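Local coordinates for protein putative alcohol dehydrogenase (Sinorhizobium meliloti, PDB 4J6F) that probably acts as an NAD(P)-dependent oxidoreductase of the medium-chain dehydrogenase/reductase superfamily, perhaps as an alcohol dehydrogenase, at residues W97-G111 against D150-A163. Numbering follows the deposited sequence.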
ATOM      1  N   TRP A  97      15.792   9.017  11.441  1.00 40.45           N
ATOM      2  CA  TRP A  97      14.530   8.669  10.831  1.00 43.23           C
ATOM      3  C   TRP A  97      13.684   9.915  10.654  1.00 42.10           C
ATOM      4  O   TRP A  97      12.848   9.988   9.738  1.00 42.42           O
ATOM      5  CB  TRP A  97      13.804   7.628  11.672  1.00 46.19           C
ATOM      6  CG  TRP A  97      13.370   8.141  12.979  1.00 45.80           C
ATOM      7  CD1 TRP A  97      14.087   8.141  14.120  1.00 45.34           C
ATOM      8  CD2 TRP A  97      12.108   8.746  13.283  1.00 47.70           C
ATOM      9  NE1 TRP A  97      13.352   8.708  15.132  1.00 48.38           N
ATOM     10  CE2 TRP A  97      12.132   9.089  14.642  1.00 46.60           C
ATOM     11  CE3 TRP A  97      10.959   9.033  12.535  1.00 51.77           C
ATOM     12  CZ2 TRP A  97      11.053   9.697  15.279  1.00 46.45           C
ATOM     13  CZ3 TRP A  97       9.889   9.641  13.168  1.00 52.96           C
ATOM     14  CH2 TRP A  97       9.943   9.961  14.531  1.00 48.99           C
ATOM     15  N   ARG A  98      13.904  10.902  11.519  1.00 38.63           N
ATOM     16  CA  ARG A  98      13.103  12.103  11.438  1.00 37.90           C
ATOM     17  C   ARG A  98      13.657  13.007  10.357  1.00 40.50           C
ATOM     18  O   ARG A  98      14.231  14.055  10.650  1.00 46.25           O
ATOM     19  CB  ARG A  98      12.995  12.804  12.784  1.00 35.22           C
ATOM     20  CG  ARG A  98      11.628  13.418  12.978  1.00 33.84           C
ATOM     21  CD  ARG A  98      11.347  13.649  14.444  1.00 36.55           C
ATOM     22  NE  ARG A  98       9.952  14.012  14.674  1.00 37.55           N
ATOM     23  CZ  ARG A  98       9.465  15.250  14.609  1.00 37.00           C
ATOM     24  NH1 ARG A  98       8.171  15.457  14.835  1.00 36.54           N
ATOM     25  NH2 ARG A  98      10.260  16.277  14.321  1.00 35.66           N
ATOM     26  N   ARG A  99      13.466  12.590   9.106  1.00 37.40           N
ATOM     27  CA  ARG A  99      14.071  13.260   7.954  1.00 36.28           C
ATOM     28  C   ARG A  99      13.719  14.748   7.831  1.00 41.91           C
ATOM     29  O   ARG A  99      14.522  15.519   7.330  1.00 42.92           O
ATOM     30  CB  ARG A  99      13.717  12.542   6.653  1.00 31.93           C
ATOM     31  CG  ARG A  99      14.298  11.143   6.504  1.00 30.52           C
ATOM     32  CD  ARG A  99      13.560  10.367   5.416  1.00 29.14           C
ATOM     33  NE  ARG A  99      14.270   9.185   4.915  1.00 28.78           N
ATOM     34  CZ  ARG A  99      13.843   8.428   3.899  1.00 28.96           C
ATOM     35  NH1 ARG A  99      12.690   8.708   3.270  1.00 26.68           N
ATOM     36  NH2 ARG A  99      14.558   7.373   3.513  1.00 28.74           N
ATOM     37  N   HIS A 100      12.537  15.156   8.292  1.00 46.88           N
ATOM     38  CA  HIS A 100      12.080  16.521   8.016  1.00 51.24           C
ATOM     39  C   HIS A 100      11.906  17.428   9.236  1.00 58.96           C
ATOM     40  O   HIS A 100      11.427  18.553   9.116  1.00 69.29           O
ATOM     41  CB  HIS A 100      10.823  16.494   7.138  1.00 50.57           C
ATOM     42  CG  HIS A 100      11.056  15.861   5.801  1.00 51.96           C
ATOM     43  ND1 HIS A 100      11.663  16.528   4.758  1.00 53.53           N
ATOM     44  CD2 HIS A 100      10.804  14.608   5.353  1.00 50.05           C
ATOM     45  CE1 HIS A 100      11.765  15.717   3.721  1.00 55.17           C
ATOM     46  NE2 HIS A 100      11.251  14.546   4.057  1.00 53.74           N
ATOM     47  N   GLY A 101      12.326  16.949  10.399  1.00 54.94           N
ATOM     48  CA  GLY A 101      12.352  17.768  11.605  1.00 52.93           C
ATOM     49  C   GLY A 101      13.383  17.155  12.517  1.00 53.74           C
ATOM     50  O   GLY A 101      13.046  16.364  13.408  1.00 54.81           O
ATOM     51  N   ASN A 102      14.649  17.481  12.273  1.00 51.76           N
ATOM     52  CA  ASN A 102      15.722  16.871  13.047  1.00 49.24           C
ATOM     53  C   ASN A 102      15.801  17.398  14.485  1.00 43.66           C
ATOM     54  O   ASN A 102      16.400  18.442  14.742  1.00 42.28           O
ATOM     55  CB  ASN A 102      17.071  16.969  12.337  1.00 51.34           C
ATOM     56  CG  ASN A 102      18.150  16.171  13.042  1.00 54.34           C
ATOM     57  OD1 ASN A 102      17.856  15.372  13.936  1.00 56.83           O
ATOM     58  ND2 ASN A 102      19.401  16.379  12.647  1.00 52.77           N
ATOM     59  N   THR A 103      15.188  16.643  15.399  1.00 39.02           N
ATOM     60  CA  THR A 103      15.148  16.955  16.826  1.00 35.61           C
ATOM     61  C   THR A 103      16.224  16.184  17.609  1.00 35.28           C
ATOM     62  O   THR A 103      16.336  16.300  18.838  1.00 34.80           O
ATOM     63  CB  THR A 103      13.768  16.618  17.421  1.00 31.72           C
ATOM     64  OG1 THR A 103      13.451  15.257  17.119  1.00 30.39           O
ATOM     65  CG2 THR A 103      12.686  17.538  16.875  1.00 29.45           C
ATOM     66  N   LEU A 104      17.001  15.379  16.898  1.00 36.10           N
ATOM     67  CA  LEU A 104      18.167  14.743  17.489  1.00 37.08           C
ATOM     68  C   LEU A 104      19.288  15.767  17.731  1.00 39.03           C
ATOM     69  O   LEU A 104      19.754  16.423  16.801  1.00 39.54           O
ATOM     70  CB  LEU A 104      18.656  13.601  16.597  1.00 35.64           C
ATOM     71  CG  LEU A 104      19.821  12.778  17.158  1.00 36.59           C
ATOM     72  CD1 LEU A 104      19.486  12.184  18.520  1.00 36.59           C
ATOM     73  CD2 LEU A 104      20.235  11.676  16.196  1.00 35.50           C
ATOM     74  N   THR A 105      19.694  15.913  18.988  1.00 38.82           N
ATOM     75  CA  THR A 105      20.854  16.737  19.336  1.00 39.00           C
ATOM     76  C   THR A 105      21.862  15.945  20.197  1.00 37.62           C
ATOM     77  O   THR A 105      21.472  15.132  21.040  1.00 36.43           O
ATOM     78  CB  THR A 105      20.446  18.040  20.067  1.00 40.16           C
ATOM     79  OG1 THR A 105      19.857  17.719  21.331  1.00 42.03           O
ATOM     80  CG2 THR A 105      19.461  18.857  19.249  1.00 38.46           C
ATOM     81  N   PHE A 106      23.154  16.186  19.993  1.00 37.78           N
ATOM     82  CA  PHE A 106      24.188  15.438  20.708  1.00 35.79           C
ATOM     83  C   PHE A 106      24.762  16.220  21.866  1.00 36.29           C
ATOM     84  O   PHE A 106      24.968  17.415  21.741  1.00 37.91           O
ATOM     85  CB  PHE A 106      25.283  14.987  19.751  1.00 34.53           C
ATOM     86  CG  PHE A 106      24.764  14.162  18.609  1.00 32.47           C
ATOM     87  CD1 PHE A 106      24.253  12.884  18.834  1.00 31.07           C
ATOM     88  CD2 PHE A 106      24.756  14.671  17.312  1.00 32.15           C
ATOM     89  CE1 PHE A 106      23.762  12.119  17.781  1.00 30.54           C
ATOM     90  CE2 PHE A 106      24.264  13.911  16.255  1.00 31.26           C
ATOM     91  CZ  PHE A 106      23.769  12.630  16.490  1.00 30.23           C
ATOM     92  N   PRO A 107      25.013  15.553  23.009  1.00 36.51           N
ATOM     93  CA  PRO A 107      24.805  14.125  23.289  1.00 35.06           C
ATOM     94  C   PRO A 107      23.343  13.774  23.549  1.00 32.34           C
ATOM     95  O   PRO A 107      22.585  14.624  23.985  1.00 31.55           O
ATOM     96  CB  PRO A 107      25.628  13.900  24.558  1.00 34.36           C
ATOM     97  CG  PRO A 107      25.566  15.205  25.254  1.00 34.42           C
ATOM     98  CD  PRO A 107      25.563  16.257  24.182  1.00 35.90           C
ATOM     99  N   ARG A 108      22.966  12.531  23.280  1.00 32.12           N
ATOM    100  CA  ARG A 108      21.594  12.069  23.503  1.00 32.66           C
ATOM    101  C   ARG A 108      21.607  10.760  24.264  1.00 31.04           C
ATOM    102  O   ARG A 108      22.339   9.845  23.915  1.00 31.73           O
ATOM    103  CB  ARG A 108      20.846  11.895  22.165  1.00 32.00           C
ATOM    104  CG  ARG A 108      19.627  10.972  22.205  1.00 30.57           C
ATOM    105  CD  ARG A 108      18.379  11.609  22.826  1.00 29.77           C
ATOM    106  NE  ARG A 108      17.900  12.740  22.038  1.00 29.15           N
ATOM    107  CZ  ARG A 108      18.005  14.016  22.404  1.00 28.23           C
ATOM    108  NH1 ARG A 108      17.550  14.974  21.604  1.00 27.77           N
ATOM    109  NH2 ARG A 108      18.549  14.331  23.571  1.00 27.59           N
ATOM    110  N   ILE A 109      20.808  10.682  25.314  1.00 29.25           N
ATOM    111  CA  ILE A 109      20.576   9.409  25.956  1.00 29.36           C
ATOM    112  C   ILE A 109      19.472   8.700  25.177  1.00 29.16           C
ATOM    113  O   ILE A 109      18.341   9.194  25.101  1.00 29.29           O
ATOM    114  CB  ILE A 109      20.127   9.579  27.425  1.00 28.82           C
ATOM    115  CG1 ILE A 109      21.214  10.288  28.231  1.00 27.73           C
ATOM    116  CG2 ILE A 109      19.775   8.217  28.035  1.00 28.73           C
ATOM    117  CD1 ILE A 109      20.726  10.943  29.502  1.00 27.27           C
ATOM    118  N   GLN A 110      19.797   7.547  24.607  1.00 28.67           N
ATOM    119  CA  GLN A 110      18.797   6.735  23.899  1.00 29.21           C
ATOM    120  C   GLN A 110      17.997   5.836  24.885  1.00 32.54           C
ATOM    121  O   GLN A 110      18.131   5.956  26.116  1.00 34.01           O
ATOM    122  CB  GLN A 110      19.474   5.899  22.801  1.00 27.44           C
ATOM    123  CG  GLN A 110      20.410   6.688  21.896  1.00 27.11           C
ATOM    124  CD  GLN A 110      20.930   5.876  20.734  1.00 28.45           C
ATOM    125  OE1 GLN A 110      22.086   5.455  20.738  1.00 30.01           O
ATOM    126  NE2 GLN A 110      20.077   5.642  19.724  1.00 28.43           N
ATOM    127  N   GLY A 111      17.173   4.936  24.348  1.00 32.37           N
ATOM    128  CA  GLY A 111      16.423   3.998  25.173  1.00 32.42           C
ATOM    129  C   GLY A 111      14.963   4.365  25.159  1.00 34.27           C
ATOM    130  O   GLY A 111      14.590   5.456  25.594  1.00 36.41           O
ATOM    131  N   ASP A 150       3.275  13.759  12.834  1.00 34.08           N
ATOM    132  CA  ASP A 150       4.323  14.594  13.442  1.00 35.14           C
ATOM    133  C   ASP A 150       5.023  13.916  14.611  1.00 31.84           C
ATOM    134  O   ASP A 150       5.731  14.577  15.366  1.00 32.37           O
ATOM    135  CB  ASP A 150       3.758  15.941  13.915  1.00 41.84           C
ATOM    136  CG  ASP A 150       3.196  16.789  12.776  1.00 54.20           C
ATOM    137  OD1 ASP A 150       3.769  16.777  11.663  1.00 58.79           O
ATOM    138  OD2 ASP A 150       2.176  17.485  12.999  1.00 58.07           O
ATOM    139  N   ILE A 151       4.832  12.608  14.754  1.00 28.53           N
ATOM    140  CA  ILE A 151       5.367  11.877  15.891  1.00 28.73           C
ATOM    141  C   ILE A 151       6.880  11.996  16.033  1.00 33.40           C
ATOM    142  O   ILE A 151       7.598  12.223  15.053  1.00 36.32           O
ATOM    143  CB  ILE A 151       5.033  10.380  15.839  1.00 28.17           C
ATOM    144  CG1 ILE A 151       5.427   9.798  14.482  1.00 28.55           C
ATOM    145  CG2 ILE A 151       3.566  10.151  16.167  1.00 29.29           C
ATOM    146  CD1 ILE A 151       5.385   8.290  14.430  1.00 30.32           C
ATOM    147  N   ASP A 152       7.332  11.847  17.278  1.00 32.43           N
ATOM    148  CA  ASP A 152       8.729  11.734  17.642  1.00 30.57           C
ATOM    149  C   ASP A 152       8.762  10.710  18.784  1.00 29.88           C
ATOM    150  O   ASP A 152       7.713  10.138  19.133  1.00 28.75           O
ATOM    151  CB  ASP A 152       9.231  13.099  18.099  1.00 32.47           C
ATOM    152  CG  ASP A 152      10.737  13.271  17.928  1.00 32.39           C
ATOM    153  OD1 ASP A 152      11.469  12.252  17.825  1.00 31.02           O
ATOM    154  OD2 ASP A 152      11.179  14.448  17.917  1.00 31.36           O
ATOM    155  N   TYR A 153       9.936  10.452  19.363  1.00 29.71           N
ATOM    156  CA  TYR A 153       9.996   9.583  20.554  1.00 29.46           C
ATOM    157  C   TYR A 153      11.120   9.884  21.512  1.00 32.61           C
ATOM    158  O   TYR A 153      12.153  10.435  21.135  1.00 36.08           O
ATOM    159  CB  TYR A 153      10.034   8.096  20.184  1.00 27.66           C
ATOM    160  CG  TYR A 153      11.322   7.600  19.573  1.00 27.63           C
ATOM    161  CD1 TYR A 153      12.407   7.244  20.366  1.00 28.37           C
ATOM    162  CD2 TYR A 153      11.452   7.456  18.191  1.00 28.01           C
ATOM    163  CE1 TYR A 153      13.594   6.771  19.798  1.00 28.66           C
ATOM    164  CE2 TYR A 153      12.633   6.990  17.615  1.00 27.50           C
ATOM    165  CZ  TYR A 153      13.699   6.642  18.418  1.00 27.25           C
ATOM    166  OH  TYR A 153      14.857   6.162  17.851  1.00 26.27           O
HETATM  167  N   MSE A 154      10.906   9.487  22.758  1.00 34.07           N
HETATM  168  CA  MSE A 154      11.906   9.609  23.816  1.00 34.59           C
HETATM  169  C   MSE A 154      13.038   8.672  23.537  1.00 30.05           C
HETATM  170  O   MSE A 154      12.833   7.481  23.328  1.00 28.39           O
HETATM  171  CB  MSE A 154      11.231   9.293  25.138  1.00 37.75           C
HETATM  172  CG  MSE A 154       9.874   9.960  25.056  1.00 45.64           C
HETATM  173 SE   MSE A 154       9.340  10.707  26.780  1.00 53.42          SE
HETATM  174  CE  MSE A 154       7.404  10.439  26.569  1.00 49.44           C
ATOM    175  N   GLY A 155      14.247   9.215  23.556  1.00 29.51           N
ATOM    176  CA  GLY A 155      15.425   8.507  23.107  1.00 31.63           C
ATOM    177  C   GLY A 155      15.860   9.032  21.742  1.00 34.60           C
ATOM    178  O   GLY A 155      16.971   8.741  21.284  1.00 36.22           O
ATOM    179  N   HIS A 156      14.986   9.781  21.078  1.00 33.29           N
ATOM    180  CA  HIS A 156      15.365  10.494  19.866  1.00 32.08           C
ATOM    181  C   HIS A 156      15.209  12.012  19.963  1.00 31.18           C
ATOM    182  O   HIS A 156      16.175  12.738  19.846  1.00 32.62           O
ATOM    183  CB  HIS A 156      14.611   9.968  18.646  1.00 31.53           C
ATOM    184  CG  HIS A 156      14.948  10.688  17.379  1.00 31.42           C
ATOM    185  ND1 HIS A 156      14.231  11.771  16.929  1.00 32.58           N
ATOM    186  CD2 HIS A 156      15.939  10.496  16.482  1.00 29.37           C
ATOM    187  CE1 HIS A 156      14.758  12.210  15.806  1.00 31.64           C
ATOM    188  NE2 HIS A 156      15.797  11.454  15.514  1.00 30.58           N
ATOM    189  N   GLY A 157      13.996  12.489  20.202  1.00 30.16           N
ATOM    190  CA  GLY A 157      13.763  13.932  20.316  1.00 32.14           C
ATOM    191  C   GLY A 157      14.067  14.538  21.675  1.00 34.08           C
ATOM    192  O   GLY A 157      14.006  15.751  21.846  1.00 35.27           O
ATOM    193  N   ARG A 158      14.439  13.687  22.627  1.00 35.68           N
ATOM    194  CA  ARG A 158      14.459  14.003  24.049  1.00 35.33           C
ATOM    195  C   ARG A 158      15.160  12.812  24.710  1.00 36.12           C
ATOM    196  O   ARG A 158      15.106  11.696  24.189  1.00 37.34           O
ATOM    197  CB  ARG A 158      13.006  14.066  24.494  1.00 35.05           C
ATOM    198  CG  ARG A 158      12.698  14.704  25.813  1.00 36.73           C
ATOM    199  CD  ARG A 158      11.328  14.193  26.235  1.00 38.67           C
ATOM    200  NE  ARG A 158      10.494  15.184  26.926  1.00 40.10           N
ATOM    201  CZ  ARG A 158      10.667  15.588  28.185  1.00 46.24           C
ATOM    202  NH1 ARG A 158       9.833  16.466  28.697  1.00 54.00           N
ATOM    203  NH2 ARG A 158      11.660  15.130  28.945  1.00 47.93           N
ATOM    204  N   ASP A 159      15.820  13.024  25.845  1.00 34.88           N
ATOM    205  CA  ASP A 159      16.581  11.944  26.481  1.00 32.92           C
ATOM    206  C   ASP A 159      15.733  10.761  26.952  1.00 30.32           C
ATOM    207  O   ASP A 159      14.651  10.956  27.470  1.00 30.24           O
ATOM    208  CB  ASP A 159      17.420  12.496  27.616  1.00 36.64           C
ATOM    209  CG  ASP A 159      18.670  13.207  27.120  1.00 43.34           C
ATOM    210  OD1 ASP A 159      19.218  12.828  26.051  1.00 45.24           O
ATOM    211  OD2 ASP A 159      19.112  14.148  27.812  1.00 46.11           O
ATOM    212  N   GLY A 160      16.242   9.540  26.765  1.00 29.63           N
ATOM    213  CA  GLY A 160      15.514   8.295  27.080  1.00 26.55           C
ATOM    214  C   GLY A 160      16.034   7.527  28.283  1.00 25.93           C
ATOM    215  O   GLY A 160      16.546   8.118  29.222  1.00 27.49           O
ATOM    216  N   GLY A 161      15.915   6.206  28.259  1.00 25.40           N
ATOM    217  CA  GLY A 161      16.160   5.398  29.456  1.00 25.89           C
ATOM    218  C   GLY A 161      17.526   4.765  29.708  1.00 28.42           C
ATOM    219  O   GLY A 161      17.696   4.034  30.687  1.00 28.83           O
ATOM    220  N   TYR A 162      18.507   5.023  28.859  1.00 30.08           N
ATOM    221  CA  TYR A 162      19.839   4.514  29.140  1.00 30.72           C
ATOM    222  C   TYR A 162      20.582   5.467  30.061  1.00 33.44           C
ATOM    223  O   TYR A 162      21.639   5.977  29.736  1.00 35.45           O
ATOM    224  CB  TYR A 162      20.613   4.301  27.851  1.00 29.89           C
ATOM    225  CG  TYR A 162      20.017   3.240  26.975  1.00 29.42           C
ATOM    226  CD1 TYR A 162      19.375   2.153  27.522  1.00 29.91           C
ATOM    227  CD2 TYR A 162      20.093   3.328  25.601  1.00 28.55           C
ATOM    228  CE1 TYR A 162      18.821   1.182  26.726  1.00 30.69           C
ATOM    229  CE2 TYR A 162      19.541   2.362  24.799  1.00 28.60           C
ATOM    230  CZ  TYR A 162      18.908   1.293  25.370  1.00 30.66           C
ATOM    231  OH  TYR A 162      18.372   0.327  24.578  1.00 31.97           O
ATOM    232  N   ALA A 163      20.010   5.649  31.239  1.00 32.43           N
ATOM    233  CA  ALA A 163      20.483   6.549  32.279  1.00 33.90           C
ATOM    234  C   ALA A 163      19.840   6.099  33.594  1.00 36.82           C
ATOM    235  O   ALA A 163      18.965   5.210  33.578  1.00 37.89           O
ATOM    236  CB  ALA A 163      20.074   7.967  31.949  1.00 33.46           C
TER
HETATM  237  O   HOH W   1      17.325   6.430  19.535  1.00 31.89           O
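Arg98 meets the backbone of Asp150 and Ile151 in a way that illustrates how a loop and a mostly irregular segment can be joined without pairing as strands: arginine side chains read the carbonyls of the opposite segment. Extended from CG to NE, Arg98 lays its guanidinium edge against these carbonyls. NE reaches Ile151 O at 3.0 Å, NH1 bonds the same oxygen and also Asp150 O, and NH2 turns back to Gly101 O. Over one face lies the carboxylate of Asp152, nearly parallel (10°), a salt bridge of charge alone. A methionine in place of Arg98 would probably leave both carbonyls without these donors and the carboxylate of Asp152 without this countercharge. Asp152 is itself held through OD2, whose syn lone pair receives Thr103 OG1, and through OD1, which accepts from His156 ND1. A bend at chi2 (77°) and chi3 curls the Arg108 chain so that NE gives its hydrogen to His156 O (2.8 Å), while NH2 forms a salt bridge with Asp159 OD1. Ile109 N approaches that oxygen from the other face of the carboxylate.

Backbone bonds continue the seam, from Gly160 N to Ile109 O, Tyr162 N to Gln110 O (2.9 Å) and Gly161 N to Gly111 O. Gly111 and Gly160 leave room for this closeness, since a CB on either would collide with the opposite backbone, and Gly111 CA sits over the Tyr162 ring face, 3.6 Å from the centroid, as a CH-pi contact.

Among the aromatic groups, Trp97 NE1 stands 3.3 Å above the centre of the His156 ring, its own ring inclined by 49°; the Tyr153 ring runs nearly parallel to the indole but barely overlaps it.

Both segments lie in the GroES-like region. Trp97, Leu104 and Tyr153 rest on Val80 of helix 75-82, Ile109 and Ala163 pack on strand 33-39, and Trp97 also touches Leu320 of the second subunit.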